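Local coordinates for protein RNA-dependent RNA Polymerase (Bombyx mori cytoplasmic polyhedrosis virus, PDB 6TZ0) that synthesises RNA on an RNA template, transcribing and replicating the double-stranded genome of a cytoplasmic polyhedrosis virus, at residues L1021-E1025 and F1181-H1185; T1030-L1034 and E1159-R1163; D1054-A1058 and I1190-G1195; F1059-L1065 and F1149-D1153; L1071-V1076 and T1172-A1176. Numbering follows the deposited sequence.

Interaction 1 (L1021-E1025 and F1181-H1185); sequences LYEFE and FSYLH
This is a buried aromatic contact in the C-terminal region of the polymerase, where a helix packs on the face of a small three-stranded mixed sheet. Residues 1021-1025 lie on an edge strand whose backbone is extended over 1022-1025 (phi -148 to -100°, psi 120 to 173°), and 1181-1185 form one helical turn closed by a 3.0 Å bond from His1185 N to Phe1181 O. The short axes cross at -67° and approach to 9.9 Å. Tyr1022 CA lies 7.9 Å from Phe1181 CA, and Phe1024 CA 8.3 Å from Ser1182 CA. Strand alternation sends Tyr1022 (chi1 p) and Phe1024 (chi1 m) toward the helix. The Tyr1022 and Phe1181 rings stack face to face, centroids 3.8 Å apart and planes at 8°, with Tyr1022 CE1 3.5 Å from Phe1181 CD1. One turn on, His1185 (chi1 t) forms an offset stack with Phe1024, centroids 4.4 Å apart and planes at 27°; Phe1024 CD2 comes to 3.4 Å from His1185 CG. Phe1024 CZ also approaches Ser1182 CA to 3.6 Å. Tyr1022 OH bonds to Tyr1139 OH, and Arg873 makes a cation-pi contact with the Tyr1022 ring. Strand 1196-1202 pairs with 1022-1027 through Glu1023 and Glu1025, while Val1162 of strand 1162-1163 touches both Phe1024 and Ser1182.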
# COMPACT_ATOMS: atom_id res chain seq x y z
N LEU A 1021 -21.10 -39.92 -16.02
CA LEU A 1021 -22.14 -40.55 -16.83
C LEU A 1021 -23.49 -40.45 -16.12
O LEU A 1021 -23.98 -41.39 -15.49
CB LEU A 1021 -21.77 -42.00 -17.12
CG LEU A 1021 -20.42 -42.15 -17.83
CD1 LEU A 1021 -20.11 -43.60 -18.13
CD2 LEU A 1021 -20.40 -41.33 -19.08
N TYR A 1022 -24.10 -39.28 -16.25
CA TYR A 1022 -25.41 -39.01 -15.69
C TYR A 1022 -26.15 -38.03 -16.58
O TYR A 1022 -25.55 -37.14 -17.17
CB TYR A 1022 -25.31 -38.48 -14.25
CG TYR A 1022 -24.58 -37.17 -14.07
CD1 TYR A 1022 -23.22 -37.14 -13.87
CD2 TYR A 1022 -25.27 -35.97 -14.05
CE1 TYR A 1022 -22.55 -35.94 -13.69
CE2 TYR A 1022 -24.62 -34.78 -13.88
CZ TYR A 1022 -23.27 -34.77 -13.69
OH TYR A 1022 -22.63 -33.57 -13.52
N GLU A 1023 -27.46 -38.21 -16.68
CA GLU A 1023 -28.29 -37.34 -17.50
C GLU A 1023 -29.60 -37.00 -16.80
O GLU A 1023 -29.92 -37.54 -15.74
CB GLU A 1023 -28.57 -37.96 -18.88
CG GLU A 1023 -27.48 -37.67 -19.87
CD GLU A 1023 -27.44 -36.20 -20.23
OE1 GLU A 1023 -28.52 -35.58 -20.30
OE2 GLU A 1023 -26.33 -35.65 -20.41
N PHE A 1024 -30.34 -36.09 -17.43
CA PHE A 1024 -31.52 -35.48 -16.84
C PHE A 1024 -32.61 -35.42 -17.89
O PHE A 1024 -32.43 -34.79 -18.94
CB PHE A 1024 -31.20 -34.07 -16.32
CG PHE A 1024 -30.32 -34.06 -15.12
CD1 PHE A 1024 -30.86 -34.18 -13.85
CD2 PHE A 1024 -28.95 -33.97 -15.25
CE1 PHE A 1024 -30.05 -34.19 -12.74
CE2 PHE A 1024 -28.13 -33.98 -14.15
CZ PHE A 1024 -28.68 -34.09 -12.89
N GLU A 1025 -33.73 -36.05 -17.61
CA GLU A 1025 -34.87 -36.06 -18.51
C GLU A 1025 -35.90 -35.05 -18.05
O GLU A 1025 -36.04 -34.78 -16.86
CB GLU A 1025 -35.49 -37.46 -18.59
CG GLU A 1025 -34.56 -38.49 -19.18
CD GLU A 1025 -35.19 -39.86 -19.27
OE1 GLU A 1025 -36.32 -40.02 -18.76
OE2 GLU A 1025 -34.56 -40.77 -19.84
N PHE A 1181 -24.58 -33.07 -8.75
CA PHE A 1181 -24.95 -33.37 -10.14
C PHE A 1181 -26.10 -32.48 -10.61
O PHE A 1181 -25.98 -31.79 -11.64
CB PHE A 1181 -25.38 -34.83 -10.29
CG PHE A 1181 -24.25 -35.81 -10.24
CD1 PHE A 1181 -22.93 -35.41 -10.24
CD2 PHE A 1181 -24.53 -37.17 -10.26
CE1 PHE A 1181 -21.92 -36.33 -10.22
CE2 PHE A 1181 -23.53 -38.09 -10.24
CZ PHE A 1181 -22.22 -37.67 -10.23
N SER A 1182 -27.18 -32.46 -9.85
CA SER A 1182 -28.35 -31.66 -10.20
C SER A 1182 -28.05 -30.17 -10.18
O SER A 1182 -28.48 -29.43 -11.08
CB SER A 1182 -29.49 -32.00 -9.25
OG SER A 1182 -29.15 -31.65 -7.93
N TYR A 1183 -27.27 -29.71 -9.20
CA TYR A 1183 -26.98 -28.28 -9.05
C TYR A 1183 -26.13 -27.75 -10.21
O TYR A 1183 -26.45 -26.71 -10.80
CB TYR A 1183 -26.27 -28.06 -7.72
CG TYR A 1183 -25.83 -26.65 -7.44
CD1 TYR A 1183 -26.75 -25.66 -7.14
CD2 TYR A 1183 -24.49 -26.32 -7.41
CE1 TYR A 1183 -26.36 -24.38 -6.86
CE2 TYR A 1183 -24.08 -25.04 -7.14
CZ TYR A 1183 -25.02 -24.08 -6.86
OH TYR A 1183 -24.61 -22.80 -6.59
N LEU A 1184 -25.06 -28.47 -10.54
CA LEU A 1184 -24.20 -28.05 -11.64
C LEU A 1184 -24.90 -28.18 -12.99
O LEU A 1184 -24.66 -27.35 -13.87
CB LEU A 1184 -22.91 -28.87 -11.62
CG LEU A 1184 -21.71 -28.36 -10.83
CD1 LEU A 1184 -21.95 -28.27 -9.35
CD2 LEU A 1184 -20.59 -29.32 -11.07
N HIS A 1185 -25.79 -29.17 -13.16
CA HIS A 1185 -26.53 -29.24 -14.41
C HIS A 1185 -27.54 -28.10 -14.54
O HIS A 1185 -27.75 -27.59 -15.64
CB HIS A 1185 -27.25 -30.58 -14.54
CG HIS A 1185 -28.02 -30.72 -15.81
ND1 HIS A 1185 -29.34 -30.36 -15.93
CD2 HIS A 1185 -27.65 -31.17 -17.03
CE1 HIS A 1185 -29.76 -30.59 -17.16
NE2 HIS A 1185 -28.75 -31.08 -17.85

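Interaction 2 (T1030-L1034 and E1159-R1163); sequences TVDLL and ERLVR
Arg1160, Val1031 and Leu1161 lose the most surface where two irregular chain segments meet. Residues 1031-1034 are extended, with phi from -87 to -66° and psi near 150°, whereas 1159-1161 have compact, helix-like angles before the chain straightens into strand 1162-1163. The CA atoms of Val1031 and Leu1161 are 6.8 Å apart, the nearest pairing in the register. Their side chains (chi1 m in both) pack with Val1031 CG2 3.9 Å from Leu1161 CD2. In the fold, this joins the chain leaving strand 1029-1030 to the connection entering strand 1162-1163, and Leu1061 of helix 1054-1062 touches both apolar side chains. Arg1160, with chi1 p and chi3 t, reaches across to the extended segment, its guanidinium ending by Asp1032 and Leu1034. Its NH2 is 2.8 Å from Asp1032 O, but the oxygen lies over the guanidinium face and the angle is too poor for a hydrogen bond. Asp1032 OD1, 4.0 Å from Arg1160 NE, makes a long salt bridge out of the guanidinium plane, a matter of charge alone. Arg1160 NH2 also comes to 3.3 Å from Leu1034 CD2.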
# COMPACT_ATOMS: atom_id res chain seq x y z
N THR A 1030 -44.38 -28.80 -13.99
CA THR A 1030 -43.73 -27.51 -13.82
C THR A 1030 -43.43 -27.30 -12.35
O THR A 1030 -44.30 -27.48 -11.49
CB THR A 1030 -44.62 -26.37 -14.34
OG1 THR A 1030 -45.83 -26.33 -13.58
CG2 THR A 1030 -44.95 -26.59 -15.80
N VAL A 1031 -42.18 -26.93 -12.05
CA VAL A 1031 -41.82 -26.65 -10.67
C VAL A 1031 -42.41 -25.32 -10.23
O VAL A 1031 -42.74 -24.45 -11.05
CB VAL A 1031 -40.29 -26.66 -10.49
CG1 VAL A 1031 -39.73 -28.02 -10.81
CG2 VAL A 1031 -39.65 -25.61 -11.36
N ASP A 1032 -42.57 -25.17 -8.93
CA ASP A 1032 -42.99 -23.89 -8.38
C ASP A 1032 -41.80 -22.96 -8.22
O ASP A 1032 -40.68 -23.38 -7.94
CB ASP A 1032 -43.72 -24.08 -7.05
CG ASP A 1032 -42.94 -24.92 -6.07
OD1 ASP A 1032 -41.92 -25.52 -6.46
OD2 ASP A 1032 -43.34 -24.98 -4.89
N LEU A 1033 -42.06 -21.68 -8.40
CA LEU A 1033 -41.04 -20.66 -8.25
C LEU A 1033 -40.97 -20.23 -6.79
O LEU A 1033 -41.90 -20.45 -6.01
CB LEU A 1033 -41.35 -19.47 -9.16
CG LEU A 1033 -40.99 -19.48 -10.65
CD1 LEU A 1033 -41.79 -20.46 -11.47
CD2 LEU A 1033 -41.18 -18.10 -11.24
N LEU A 1034 -39.84 -19.64 -6.41
CA LEU A 1034 -39.72 -19.06 -5.09
C LEU A 1034 -40.67 -17.87 -4.95
O LEU A 1034 -41.01 -17.23 -5.94
CB LEU A 1034 -38.28 -18.60 -4.82
CG LEU A 1034 -37.25 -19.53 -4.18
CD1 LEU A 1034 -37.70 -19.95 -2.81
CD2 LEU A 1034 -36.94 -20.73 -5.00
N GLU A 1159 -32.19 -29.73 -4.72
CA GLU A 1159 -32.79 -31.04 -4.49
C GLU A 1159 -34.30 -31.01 -4.64
O GLU A 1159 -34.92 -32.07 -4.79
CB GLU A 1159 -32.41 -31.60 -3.12
CG GLU A 1159 -33.03 -30.93 -1.90
CD GLU A 1159 -34.26 -31.64 -1.37
OE1 GLU A 1159 -34.44 -32.84 -1.66
OE2 GLU A 1159 -35.05 -31.00 -0.63
N ARG A 1160 -34.91 -29.83 -4.62
CA ARG A 1160 -36.35 -29.75 -4.80
C ARG A 1160 -36.73 -29.77 -6.28
O ARG A 1160 -37.92 -29.89 -6.59
CB ARG A 1160 -36.89 -28.48 -4.12
CG ARG A 1160 -36.68 -27.16 -4.86
CD ARG A 1160 -38.01 -26.72 -5.45
NE ARG A 1160 -37.94 -25.55 -6.30
CZ ARG A 1160 -38.16 -24.31 -5.90
NH1 ARG A 1160 -38.46 -24.07 -4.63
NH2 ARG A 1160 -38.09 -23.31 -6.77
N LEU A 1161 -35.76 -29.67 -7.18
CA LEU A 1161 -36.01 -29.49 -8.60
C LEU A 1161 -35.89 -30.77 -9.41
O LEU A 1161 -36.41 -30.81 -10.53
CB LEU A 1161 -35.04 -28.45 -9.16
CG LEU A 1161 -35.22 -27.02 -8.67
CD1 LEU A 1161 -34.06 -26.17 -9.12
CD2 LEU A 1161 -36.51 -26.48 -9.23
N VAL A 1162 -35.22 -31.79 -8.90
CA VAL A 1162 -34.88 -32.99 -9.65
C VAL A 1162 -35.40 -34.20 -8.89
O VAL A 1162 -35.13 -34.36 -7.70
CB VAL A 1162 -33.37 -33.10 -9.89
CG1 VAL A 1162 -33.01 -34.41 -10.57
CG2 VAL A 1162 -32.88 -31.94 -10.73
N ARG A 1163 -36.15 -35.06 -9.58
CA ARG A 1163 -36.65 -36.30 -9.00
C ARG A 1163 -35.63 -37.41 -9.21
O ARG A 1163 -35.39 -37.83 -10.34
CB ARG A 1163 -38.00 -36.68 -9.61
CG ARG A 1163 -38.61 -37.90 -8.99
CD ARG A 1163 -40.02 -38.17 -9.49
NE ARG A 1163 -40.09 -38.56 -10.90
CZ ARG A 1163 -39.94 -39.81 -11.33
NH1 ARG A 1163 -39.71 -40.79 -10.47
NH2 ARG A 1163 -40.02 -40.07 -12.63

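Interaction 3 (D1054-A1058 and I1190-G1195); sequences DGWFA and ITSNQG
Apolar contacts supply much of this partly buried interface between the first turn of helix 1054-1062 and the loop joining helix 1174-1188 to strand 1196-1202. Helix residues 1054-1058 include a 2.9 Å bond from Ala1058 N to Asp1054 O. In the loop, Ile1190-Asn1193 form a type I beta turn, with Asn1193 N 3.2 Å from Ile1190 O. The nearest CA atoms, those of Asp1054 and Ile1190, are 5.9 Å apart. Ile1190 (chi1 m, chi2 t) places CD1 3.7 Å from Ala1058 CB. Phe1057, in chi1 t, brings CZ to 3.7 Å from Gly1195 CA, at the ring edge. Gly1195 has phi/psi of 96/25, where a CB would jam against the preceding carbonyl and also crowd Phe1057 CZ. Two further van der Waals contacts set oxygen against carbon: Phe1057 CE2 lies 3.7 Å from Asn1193 O, and Asp1054 OD2 3.3 Å from Thr1191 CG2. Within the loop, Gly1195 N makes a weak 3.3 Å bond to Asn1193 OD1. The polar approach between the segments is less favourable, for Asp1054 OD1 stands 3.3 Å from Ile1190 O, a meeting of two acceptors. The chemistry therefore implies cohesion from van der Waals fit and glycine-dependent loop shape, without hydrogen bonding between the two segments.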
# COMPACT_ATOMS: atom_id res chain seq x y z
N ASP A 1054 -32.14 -15.03 -17.57
CA ASP A 1054 -31.68 -16.28 -16.99
C ASP A 1054 -31.14 -16.11 -15.58
O ASP A 1054 -31.23 -17.04 -14.77
CB ASP A 1054 -30.62 -16.91 -17.89
CG ASP A 1054 -31.20 -17.48 -19.17
OD1 ASP A 1054 -32.36 -17.93 -19.14
OD2 ASP A 1054 -30.51 -17.45 -20.20
N GLY A 1055 -30.57 -14.95 -15.25
CA GLY A 1055 -30.15 -14.71 -13.88
C GLY A 1055 -31.33 -14.55 -12.94
O GLY A 1055 -31.32 -15.09 -11.83
N TRP A 1056 -32.37 -13.85 -13.40
CA TRP A 1056 -33.63 -13.75 -12.66
C TRP A 1056 -34.25 -15.12 -12.44
O TRP A 1056 -34.71 -15.42 -11.34
CB TRP A 1056 -34.60 -12.88 -13.43
CG TRP A 1056 -35.93 -12.75 -12.79
CD1 TRP A 1056 -36.26 -11.96 -11.74
CD2 TRP A 1056 -37.11 -13.49 -13.12
NE1 TRP A 1056 -37.58 -12.14 -11.41
CE2 TRP A 1056 -38.12 -13.08 -12.24
CE3 TRP A 1056 -37.40 -14.46 -14.08
CZ2 TRP A 1056 -39.41 -13.60 -12.30
CZ3 TRP A 1056 -38.68 -14.98 -14.14
CH2 TRP A 1056 -39.67 -14.54 -13.25
N PHE A 1057 -34.27 -15.95 -13.47
CA PHE A 1057 -34.94 -17.24 -13.36
C PHE A 1057 -34.12 -18.22 -12.54
O PHE A 1057 -34.68 -19.06 -11.84
CB PHE A 1057 -35.22 -17.79 -14.76
CG PHE A 1057 -36.21 -18.90 -14.80
CD1 PHE A 1057 -37.55 -18.64 -14.58
CD2 PHE A 1057 -35.82 -20.19 -15.10
CE1 PHE A 1057 -38.48 -19.66 -14.62
CE2 PHE A 1057 -36.75 -21.21 -15.16
CZ PHE A 1057 -38.08 -20.94 -14.91
N ALA A 1058 -32.79 -18.09 -12.58
CA ALA A 1058 -31.94 -18.89 -11.71
C ALA A 1058 -32.12 -18.49 -10.25
O ALA A 1058 -32.08 -19.35 -9.36
CB ALA A 1058 -30.48 -18.74 -12.12
N ILE A 1190 -29.18 -22.88 -17.94
CA ILE A 1190 -30.32 -22.04 -17.57
C ILE A 1190 -31.01 -21.50 -18.82
O ILE A 1190 -32.20 -21.16 -18.79
CB ILE A 1190 -29.86 -20.90 -16.64
CG1 ILE A 1190 -28.96 -21.48 -15.57
CG2 ILE A 1190 -31.04 -20.28 -15.90
CD1 ILE A 1190 -28.37 -20.48 -14.68
N THR A 1191 -30.28 -21.46 -19.94
CA THR A 1191 -30.79 -20.80 -21.14
C THR A 1191 -31.93 -21.57 -21.78
O THR A 1191 -32.80 -20.98 -22.42
CB THR A 1191 -29.66 -20.60 -22.14
OG1 THR A 1191 -29.14 -21.88 -22.52
CG2 THR A 1191 -28.55 -19.81 -21.52
N SER A 1192 -31.93 -22.90 -21.63
CA SER A 1192 -33.01 -23.68 -22.21
C SER A 1192 -33.98 -24.17 -21.14
O SER A 1192 -34.86 -24.99 -21.42
CB SER A 1192 -32.44 -24.85 -23.01
OG SER A 1192 -31.72 -25.74 -22.17
N ASN A 1193 -33.84 -23.67 -19.92
CA ASN A 1193 -34.69 -24.10 -18.82
C ASN A 1193 -35.99 -23.30 -18.82
O ASN A 1193 -35.99 -22.09 -18.63
CB ASN A 1193 -33.94 -23.93 -17.50
CG ASN A 1193 -34.56 -24.70 -16.36
OD1 ASN A 1193 -35.62 -25.31 -16.49
ND2 ASN A 1193 -33.88 -24.71 -15.23
N GLN A 1194 -37.10 -24.00 -19.04
CA GLN A 1194 -38.41 -23.38 -19.16
C GLN A 1194 -39.29 -23.64 -17.93
O GLN A 1194 -40.49 -23.37 -17.97
CB GLN A 1194 -39.13 -23.85 -20.42
CG GLN A 1194 -38.48 -23.40 -21.71
CD GLN A 1194 -39.22 -23.91 -22.93
OE1 GLN A 1194 -40.17 -24.67 -22.81
NE2 GLN A 1194 -38.78 -23.49 -24.12
N GLY A 1195 -38.71 -24.16 -16.86
CA GLY A 1195 -39.44 -24.33 -15.62
C GLY A 1195 -40.05 -25.70 -15.39
O GLY A 1195 -41.02 -25.80 -14.63

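Interaction 4 (F1059-L1065 and F1149-D1153); sequences FALLGGL and FFLSD
Leu1151 is the main bump here, its side chain (chi1 m, chi2 m) entering the hollow beside the end of helix 1054-1062. Leu1151 CD1 lies 3.7 Å from Phe1059 N, 4.2 Å from Leu1062 CB and 3.7 Å from Gly1063 O, while Leu1151 CD2 is 4.3 Å from Phe1059 CD1 at the ring edge. Gly1063 N still bonds to Phe1059 O at 3.0 Å, but Gly1063 then leaves helical geometry with phi/psi of 93/-173, the positive phi of a glycine helix terminus. The extended exit allows close backbone packing: the CA atoms of Gly1064 and Leu1151 are 4.9 Å apart, and Leu1065 CA is 4.0 Å from Ser1152 CA. A side chain on Gly1064 would be crowded by Phe1059, whose CE1 meets Phe1150 O at 3.4 Å. Ser1152 CB fits 3.3 Å from Gly1064 O, and Leu1065 (chi1 p) lays CB 3.6 Å from Leu1151 O and CD1 3.8 Å from Phe1149 O. Helix 1174-1188 adjoins the contact: its Tyr1183 touches Leu1062 and hydrogen-bonds to Ser1152 O, and Ile1186 also meets Leu1062.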
# COMPACT_ATOMS: atom_id res chain seq x y z
N PHE A 1059 -32.32 -17.20 -9.98
CA PHE A 1059 -32.63 -16.77 -8.62
C PHE A 1059 -34.00 -17.27 -8.19
O PHE A 1059 -34.18 -17.69 -7.05
CB PHE A 1059 -32.54 -15.25 -8.55
CG PHE A 1059 -32.54 -14.69 -7.16
CD1 PHE A 1059 -31.43 -14.83 -6.34
CD2 PHE A 1059 -33.61 -13.95 -6.69
CE1 PHE A 1059 -31.41 -14.28 -5.08
CE2 PHE A 1059 -33.59 -13.40 -5.42
CZ PHE A 1059 -32.49 -13.58 -4.61
N ALA A 1060 -34.96 -17.26 -9.11
CA ALA A 1060 -36.30 -17.75 -8.85
C ALA A 1060 -36.37 -19.26 -8.68
O ALA A 1060 -37.35 -19.76 -8.13
CB ALA A 1060 -37.24 -17.33 -9.98
N LEU A 1061 -35.38 -20.00 -9.17
CA LEU A 1061 -35.35 -21.44 -8.98
C LEU A 1061 -34.51 -21.88 -7.79
O LEU A 1061 -34.98 -22.67 -6.97
CB LEU A 1061 -34.84 -22.15 -10.24
CG LEU A 1061 -35.71 -22.20 -11.49
CD1 LEU A 1061 -34.92 -22.89 -12.57
CD2 LEU A 1061 -36.99 -22.94 -11.21
N LEU A 1062 -33.28 -21.39 -7.69
CA LEU A 1062 -32.36 -21.89 -6.67
C LEU A 1062 -32.41 -21.09 -5.38
O LEU A 1062 -32.07 -21.62 -4.32
CB LEU A 1062 -30.91 -21.88 -7.18
CG LEU A 1062 -30.39 -23.01 -8.07
CD1 LEU A 1062 -30.65 -24.37 -7.45
CD2 LEU A 1062 -30.92 -22.94 -9.48
N GLY A 1063 -32.79 -19.82 -5.45
CA GLY A 1063 -32.86 -18.98 -4.28
C GLY A 1063 -31.58 -18.20 -4.05
O GLY A 1063 -30.65 -18.21 -4.86
N GLY A 1064 -31.55 -17.53 -2.91
CA GLY A 1064 -30.43 -16.69 -2.57
C GLY A 1064 -29.40 -17.38 -1.71
O GLY A 1064 -29.52 -18.55 -1.36
N LEU A 1065 -28.38 -16.62 -1.36
CA LEU A 1065 -27.24 -17.14 -0.62
C LEU A 1065 -27.43 -16.90 0.87
O LEU A 1065 -27.98 -15.88 1.29
CB LEU A 1065 -25.95 -16.49 -1.13
CG LEU A 1065 -25.48 -15.07 -0.78
CD1 LEU A 1065 -24.11 -14.87 -1.35
CD2 LEU A 1065 -26.41 -13.96 -1.25
N PHE A 1149 -23.05 -14.41 -7.64
CA PHE A 1149 -23.03 -13.21 -6.80
C PHE A 1149 -24.27 -13.13 -5.91
O PHE A 1149 -24.15 -13.11 -4.68
CB PHE A 1149 -22.91 -11.98 -7.70
CG PHE A 1149 -22.79 -10.67 -6.98
CD1 PHE A 1149 -21.58 -10.27 -6.45
CD2 PHE A 1149 -23.87 -9.82 -6.89
CE1 PHE A 1149 -21.46 -9.05 -5.80
CE2 PHE A 1149 -23.76 -8.61 -6.24
CZ PHE A 1149 -22.55 -8.22 -5.70
N PHE A 1150 -25.46 -13.09 -6.50
CA PHE A 1150 -26.71 -13.19 -5.74
C PHE A 1150 -27.19 -14.62 -5.54
O PHE A 1150 -28.11 -14.84 -4.76
CB PHE A 1150 -27.84 -12.41 -6.41
CG PHE A 1150 -27.81 -10.94 -6.15
CD1 PHE A 1150 -28.16 -10.44 -4.91
CD2 PHE A 1150 -27.49 -10.06 -7.16
CE1 PHE A 1150 -28.15 -9.08 -4.68
CE2 PHE A 1150 -27.48 -8.70 -6.93
CZ PHE A 1150 -27.82 -8.21 -5.69
N LEU A 1151 -26.60 -15.59 -6.22
CA LEU A 1151 -27.11 -16.95 -6.22
C LEU A 1151 -26.43 -17.78 -5.14
O LEU A 1151 -25.39 -17.41 -4.60
CB LEU A 1151 -26.91 -17.58 -7.59
CG LEU A 1151 -27.96 -17.47 -8.70
CD1 LEU A 1151 -29.18 -18.20 -8.23
CD2 LEU A 1151 -28.30 -16.04 -9.07
N SER A 1152 -27.03 -18.93 -4.83
CA SER A 1152 -26.63 -19.71 -3.67
C SER A 1152 -25.40 -20.56 -3.96
O SER A 1152 -25.25 -21.12 -5.04
CB SER A 1152 -27.77 -20.61 -3.21
OG SER A 1152 -28.01 -21.63 -4.15
N ASP A 1153 -24.54 -20.67 -2.95
CA ASP A 1153 -23.34 -21.50 -3.01
C ASP A 1153 -23.61 -22.95 -2.64
O ASP A 1153 -22.67 -23.75 -2.62
CB ASP A 1153 -22.28 -20.94 -2.06
CG ASP A 1153 -21.71 -19.62 -2.52
OD1 ASP A 1153 -21.69 -19.38 -3.74
OD2 ASP A 1153 -21.29 -18.83 -1.66

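Interaction 5 (L1071-V1076 and T1172-A1176); sequences LLRLDV and TQCRA
Both segments run from loop into the first residues of a helix: 1071-1073 lead into helix 1074-1080, while Thr1172 and Gln1173 lead into helix 1174-1188. Leu1072 is extended (phi/psi -113/116), whereas Asp1075 and Ala1176 are helical. The backbones come nearest at Val1076 and Ala1176, with CA atoms 5.5 Å apart, a close approach compatible with the small alanine side chain. Ala1176 CB points into the other segment and touches three residues: Asp1075 OD2 at 3.3 Å, Val1076 CG2 at 3.7 Å and Leu1072 CD1 at 3.9 Å. Asp1075 (chi1 t) also brings OD1 to 3.7 Å from Gln1173 CB. At the exposed margin, Arg1175 is stretched through three t rotamers, so that NH1 lies 3.5 Å from Leu1071 CD1 and 3.4 Å from Leu1072 CD1. Both methyls sit at the edge of the guanidinium, so these are van der Waals contacts. The packing thus brings the starts of two helices together; around them, Tyr1134 of the loop after helix 1118-1132 touches Thr1172 and Gln1173, and Val1156, in the loop before strand 1162-1163, meets Leu1071.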
# COMPACT_ATOMS: atom_id res chain seq x y z
N LEU A 1071 -26.57 -27.25 5.14
CA LEU A 1071 -27.25 -28.50 5.43
C LEU A 1071 -26.26 -29.66 5.45
O LEU A 1071 -26.08 -30.33 6.48
CB LEU A 1071 -28.36 -28.73 4.39
CG LEU A 1071 -29.51 -29.74 4.59
CD1 LEU A 1071 -29.14 -31.18 4.26
CD2 LEU A 1071 -30.06 -29.63 6.00
N LEU A 1072 -25.61 -29.92 4.32
CA LEU A 1072 -24.48 -30.83 4.24
C LEU A 1072 -23.25 -30.00 3.92
O LEU A 1072 -23.18 -29.37 2.86
CB LEU A 1072 -24.70 -31.91 3.19
CG LEU A 1072 -25.82 -32.92 3.45
CD1 LEU A 1072 -25.97 -33.85 2.27
CD2 LEU A 1072 -25.54 -33.70 4.72
N ARG A 1073 -22.29 -29.98 4.85
CA ARG A 1073 -21.08 -29.19 4.68
C ARG A 1073 -19.84 -30.06 4.61
O ARG A 1073 -18.95 -29.81 3.79
CB ARG A 1073 -20.96 -28.16 5.81
CG ARG A 1073 -19.74 -27.27 5.73
CD ARG A 1073 -19.77 -26.44 4.47
NE ARG A 1073 -20.89 -25.49 4.46
CZ ARG A 1073 -21.32 -24.85 3.38
NH1 ARG A 1073 -22.33 -24.00 3.47
NH2 ARG A 1073 -20.74 -25.06 2.21
N LEU A 1074 -19.76 -31.09 5.44
CA LEU A 1074 -18.59 -31.96 5.44
C LEU A 1074 -18.61 -32.89 4.23
O LEU A 1074 -17.59 -33.06 3.54
CB LEU A 1074 -18.54 -32.74 6.75
CG LEU A 1074 -17.27 -33.44 7.23
CD1 LEU A 1074 -17.25 -33.41 8.75
CD2 LEU A 1074 -17.19 -34.86 6.75
N ASP A 1075 -19.77 -33.46 3.93
CA ASP A 1075 -19.85 -34.50 2.90
C ASP A 1075 -19.85 -33.89 1.50
O ASP A 1075 -19.44 -34.54 0.53
CB ASP A 1075 -21.10 -35.35 3.13
CG ASP A 1075 -21.10 -36.62 2.30
OD1 ASP A 1075 -20.31 -37.54 2.61
OD2 ASP A 1075 -21.90 -36.71 1.36
N VAL A 1076 -20.32 -32.64 1.37
CA VAL A 1076 -20.25 -31.96 0.08
C VAL A 1076 -18.82 -31.53 -0.20
O VAL A 1076 -18.22 -31.89 -1.22
CB VAL A 1076 -21.19 -30.74 0.05
CG1 VAL A 1076 -20.99 -29.96 -1.24
CG2 VAL A 1076 -22.62 -31.17 0.17
N THR A 1172 -23.53 -43.82 1.64
CA THR A 1172 -23.75 -42.68 2.52
C THR A 1172 -23.37 -41.35 1.89
O THR A 1172 -23.79 -40.31 2.39
CB THR A 1172 -22.96 -42.88 3.82
OG1 THR A 1172 -23.25 -41.81 4.72
CG2 THR A 1172 -21.47 -42.93 3.55
N GLN A 1173 -22.62 -41.37 0.79
CA GLN A 1173 -22.21 -40.17 0.09
C GLN A 1173 -22.84 -40.08 -1.29
O GLN A 1173 -22.28 -39.43 -2.18
CB GLN A 1173 -20.69 -40.13 0.01
CG GLN A 1173 -20.10 -41.39 -0.56
CD GLN A 1173 -18.60 -41.42 -0.44
OE1 GLN A 1173 -17.99 -40.45 0.01
NE2 GLN A 1173 -17.99 -42.54 -0.83
N CYS A 1174 -23.99 -40.71 -1.48
CA CYS A 1174 -24.74 -40.57 -2.72
C CYS A 1174 -25.58 -39.30 -2.73
O CYS A 1174 -25.77 -38.71 -3.80
CB CYS A 1174 -25.66 -41.77 -2.95
SG CYS A 1174 -24.82 -43.29 -3.38
N ARG A 1175 -26.07 -38.87 -1.57
CA ARG A 1175 -27.06 -37.79 -1.52
C ARG A 1175 -26.45 -36.46 -1.93
O ARG A 1175 -26.97 -35.78 -2.83
CB ARG A 1175 -27.66 -37.72 -0.12
CG ARG A 1175 -28.80 -36.73 0.05
CD ARG A 1175 -29.42 -36.85 1.43
NE ARG A 1175 -30.57 -35.96 1.61
CZ ARG A 1175 -30.51 -34.74 2.13
NH1 ARG A 1175 -29.35 -34.25 2.55
NH2 ARG A 1175 -31.61 -34.02 2.25
N ALA A 1176 -25.32 -36.10 -1.32
CA ALA A 1176 -24.62 -34.87 -1.67
C ALA A 1176 -24.05 -34.90 -3.08
O ALA A 1176 -24.04 -33.87 -3.76
CB ALA A 1176 -23.49 -34.63 -0.67

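In the fold
All five contacts lie in the C-terminal region, away from the nucleotide- and metal-binding sites. Helix 1174-1188 carries interactions 1 and 5, their centres 16 Å apart; helix 1054-1062 carries interactions 3 and 4, centres 12 Å apart. Interaction 2 touches interactions 1, 3 and 4: Val1162 CG1 packs 3.7 Å from Phe1024 CE1 of interaction 1, Val1031 N is 3.1 Å from Gly1195 O of interaction 3, and Leu1034 N is 3.0 Å from Ala1060 O of interaction 4, the latter two probable hydrogen bonds. Tyr1183 OH, 2.4 Å from Ser1152 O, ties interaction 1 to interaction 4. Interaction 5 touches none of the others; its nearest atoms are about 5 Å from interactions 1, 2 and 4.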